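Local coordinates for protein adhesin LabA (Helicobacter pylori, PDB 6GMM) that is a bacterial lectin, a LacdiNAc-specific adhesin that probably helps the bacterium attach to the gastric mucosa, at residues 276-281 / 383-388. Numbering follows the deposited sequence.
Sequences KTFNPY and YTLANF
Phe388 wedges its ring into an angle formed by Pro280 and Tyr281. One face of the phenyl lies on the pyrrolidine ring: Pro280 CB sits 3.6 Å from the centroid of the Phe388 ring, 8° off its normal, a CH-pi contact, while Pro280 CG reaches Phe388 CE2 and CZ. The CD2–CE2 edge of the same phenyl drives into the face of Tyr281, a T-shaped pair with centroids 5.2 Å apart and planes at 88°. Phe388 CG lies anti to its backbone N (chi1 -164°), which extends the ring onward from a CB that already points at the loop. Beside this wedge, Leu385 pushes one methyl against the rim of Phe278, Leu385 CD2 lying 3.6 Å from Phe278 CE2 and close to the ring plane. Polar backbone is bridged rather than joined directly: a water donates to Pro280 O and to Leu385 O, each at 2.8 Å. Within the loop an Asx turn, Asn279 OD1 accepting from Tyr281 N at 2.9 Å, spans the residues forming the angle, and Tyr281 OH is tied to Gly430 O. Ile35 of helix 32-50 packs on both Phe278 and Leu385. The contact thus joins the loop between helices 239-264 and 287-311 to Leu385 and Phe388, which flank the non-helical Asn387: CH-pi and T-shaped aromatic packing of a loop against a helix-to-helix junction in this largely helical SabA-family exodomain.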
loop_
_atom_site.group_PDB
_atom_site.type_symbol
_atom_site.label_atom_id
_atom_site.label_comp_id
_atom_site.label_asym_id
_atom_site.label_seq_id
_atom_site.Cartn_x
_atom_site.Cartn_y
_atom_site.Cartn_z
ATOM N N LYS A 276 7.962 -33.065 21.692
ATOM C CA LYS A 276 7.112 -32.865 22.871
ATOM C C LYS A 276 5.675 -32.545 22.475
ATOM O O LYS A 276 5.419 -32.087 21.351
ATOM C CB LYS A 276 7.678 -31.735 23.751
ATOM N N THR A 277 4.733 -32.793 23.402
ATOM C CA THR A 277 3.315 -32.499 23.196
ATOM C C THR A 277 3.120 -30.985 23.292
ATOM O O THR A 277 3.698 -30.347 24.176
ATOM C CB THR A 277 2.465 -33.263 24.242
ATOM O OG1 THR A 277 2.693 -34.664 24.096
ATOM C CG2 THR A 277 0.970 -32.992 24.115
ATOM N N PHE A 278 2.320 -30.413 22.387
ATOM C CA PHE A 278 2.011 -28.974 22.421
ATOM C C PHE A 278 0.593 -28.813 22.947
ATOM O O PHE A 278 -0.352 -29.400 22.403
ATOM C CB PHE A 278 2.186 -28.293 21.034
ATOM C CG PHE A 278 1.789 -26.831 20.937
ATOM C CD1 PHE A 278 2.686 -25.822 21.281
ATOM C CD2 PHE A 278 0.531 -26.463 20.465
ATOM C CE1 PHE A 278 2.318 -24.473 21.190
ATOM C CE2 PHE A 278 0.153 -25.121 20.407
ATOM C CZ PHE A 278 1.061 -24.126 20.737
ATOM N N ASN A 279 0.454 -28.060 24.037
ATOM C CA ASN A 279 -0.836 -27.779 24.645
ATOM C C ASN A 279 -1.338 -26.427 24.098
ATOM O O ASN A 279 -0.800 -25.373 24.447
ATOM C CB ASN A 279 -0.739 -27.785 26.172
ATOM C CG ASN A 279 -2.055 -27.546 26.879
ATOM O OD1 ASN A 279 -3.065 -27.116 26.292
ATOM N ND2 ASN A 279 -2.050 -27.767 28.173
ATOM N N PRO A 280 -2.374 -26.445 23.231
ATOM C CA PRO A 280 -2.866 -25.181 22.652
ATOM C C PRO A 280 -3.529 -24.234 23.648
ATOM O O PRO A 280 -3.703 -23.069 23.358
ATOM C CB PRO A 280 -3.849 -25.638 21.569
ATOM C CG PRO A 280 -4.226 -26.984 21.935
ATOM C CD PRO A 280 -3.124 -27.608 22.723
ATOM N N TYR A 281 -3.929 -24.739 24.807
ATOM C CA TYR A 281 -4.570 -23.893 25.803
ATOM C C TYR A 281 -3.544 -23.113 26.611
ATOM O O TYR A 281 -3.889 -22.079 27.184
ATOM C CB TYR A 281 -5.389 -24.747 26.767
ATOM C CG TYR A 281 -6.498 -25.554 26.130
ATOM C CD1 TYR A 281 -7.781 -25.028 25.993
ATOM C CD2 TYR A 281 -6.296 -26.883 25.766
ATOM C CE1 TYR A 281 -8.823 -25.789 25.456
ATOM C CE2 TYR A 281 -7.337 -27.663 25.264
ATOM C CZ TYR A 281 -8.597 -27.110 25.099
ATOM O OH TYR A 281 -9.615 -27.894 24.599
ATOM N N TYR A 383 -4.746 -16.513 14.855
ATOM C CA TYR A 383 -6.006 -16.147 15.503
ATOM C C TYR A 383 -6.630 -17.334 16.236
ATOM O O TYR A 383 -7.159 -17.171 17.341
ATOM C CB TYR A 383 -7.001 -15.509 14.514
ATOM C CG TYR A 383 -8.313 -15.119 15.167
ATOM C CD1 TYR A 383 -8.440 -13.915 15.858
ATOM C CD2 TYR A 383 -9.411 -15.970 15.131
ATOM C CE1 TYR A 383 -9.643 -13.554 16.466
ATOM C CE2 TYR A 383 -10.622 -15.617 15.730
ATOM C CZ TYR A 383 -10.734 -14.406 16.396
ATOM O OH TYR A 383 -11.923 -14.061 16.994
ATOM N N THR A 384 -6.558 -18.528 15.629
ATOM C CA THR A 384 -7.098 -19.765 16.226
ATOM C C THR A 384 -6.323 -20.104 17.504
ATOM O O THR A 384 -6.960 -20.291 18.538
ATOM C CB THR A 384 -7.195 -20.908 15.191
ATOM O OG1 THR A 384 -7.888 -20.437 14.028
ATOM C CG2 THR A 384 -7.952 -22.111 15.716
ATOM N N LEU A 385 -4.971 -20.128 17.454
ATOM C CA LEU A 385 -4.119 -20.364 18.634
ATOM C C LEU A 385 -4.389 -19.322 19.718
ATOM O O LEU A 385 -4.458 -19.677 20.877
ATOM C CB LEU A 385 -2.629 -20.290 18.269
ATOM C CG LEU A 385 -2.000 -21.504 17.637
ATOM C CD1 LEU A 385 -0.635 -21.159 17.131
ATOM C CD2 LEU A 385 -1.891 -22.664 18.652
ATOM N N ALA A 386 -4.528 -18.033 19.346
ATOM C CA ALA A 386 -4.803 -16.958 20.304
ATOM C C ALA A 386 -6.147 -17.135 21.011
ATOM O O ALA A 386 -6.283 -16.727 22.166
ATOM C CB ALA A 386 -4.783 -15.633 19.603
ATOM N N ASN A 387 -7.128 -17.753 20.323
ATOM C CA ASN A 387 -8.475 -17.938 20.871
ATOM C C ASN A 387 -8.927 -19.381 20.853
ATOM O O ASN A 387 -10.124 -19.621 20.705
ATOM C CB ASN A 387 -9.473 -17.077 20.078
ATOM C CG ASN A 387 -9.144 -15.619 20.085
ATOM O OD1 ASN A 387 -9.549 -14.871 20.985
ATOM N ND2 ASN A 387 -8.398 -15.193 19.081
ATOM N N PHE A 388 -7.999 -20.342 21.102
ATOM C CA PHE A 388 -8.225 -21.789 21.010
ATOM C C PHE A 388 -9.456 -22.290 21.748
ATOM O O PHE A 388 -10.294 -22.955 21.132
ATOM C CB PHE A 388 -6.990 -22.592 21.414
ATOM C CG PHE A 388 -7.105 -24.022 20.947
ATOM C CD1 PHE A 388 -6.877 -24.357 19.617
ATOM C CD2 PHE A 388 -7.526 -25.025 21.816
ATOM C CE1 PHE A 388 -7.054 -25.682 19.171
ATOM C CE2 PHE A 388 -7.705 -26.338 21.366
ATOM C CZ PHE A 388 -7.446 -26.662 20.052
HETATM O O HOH W 1 -4.808 -20.491 23.496
#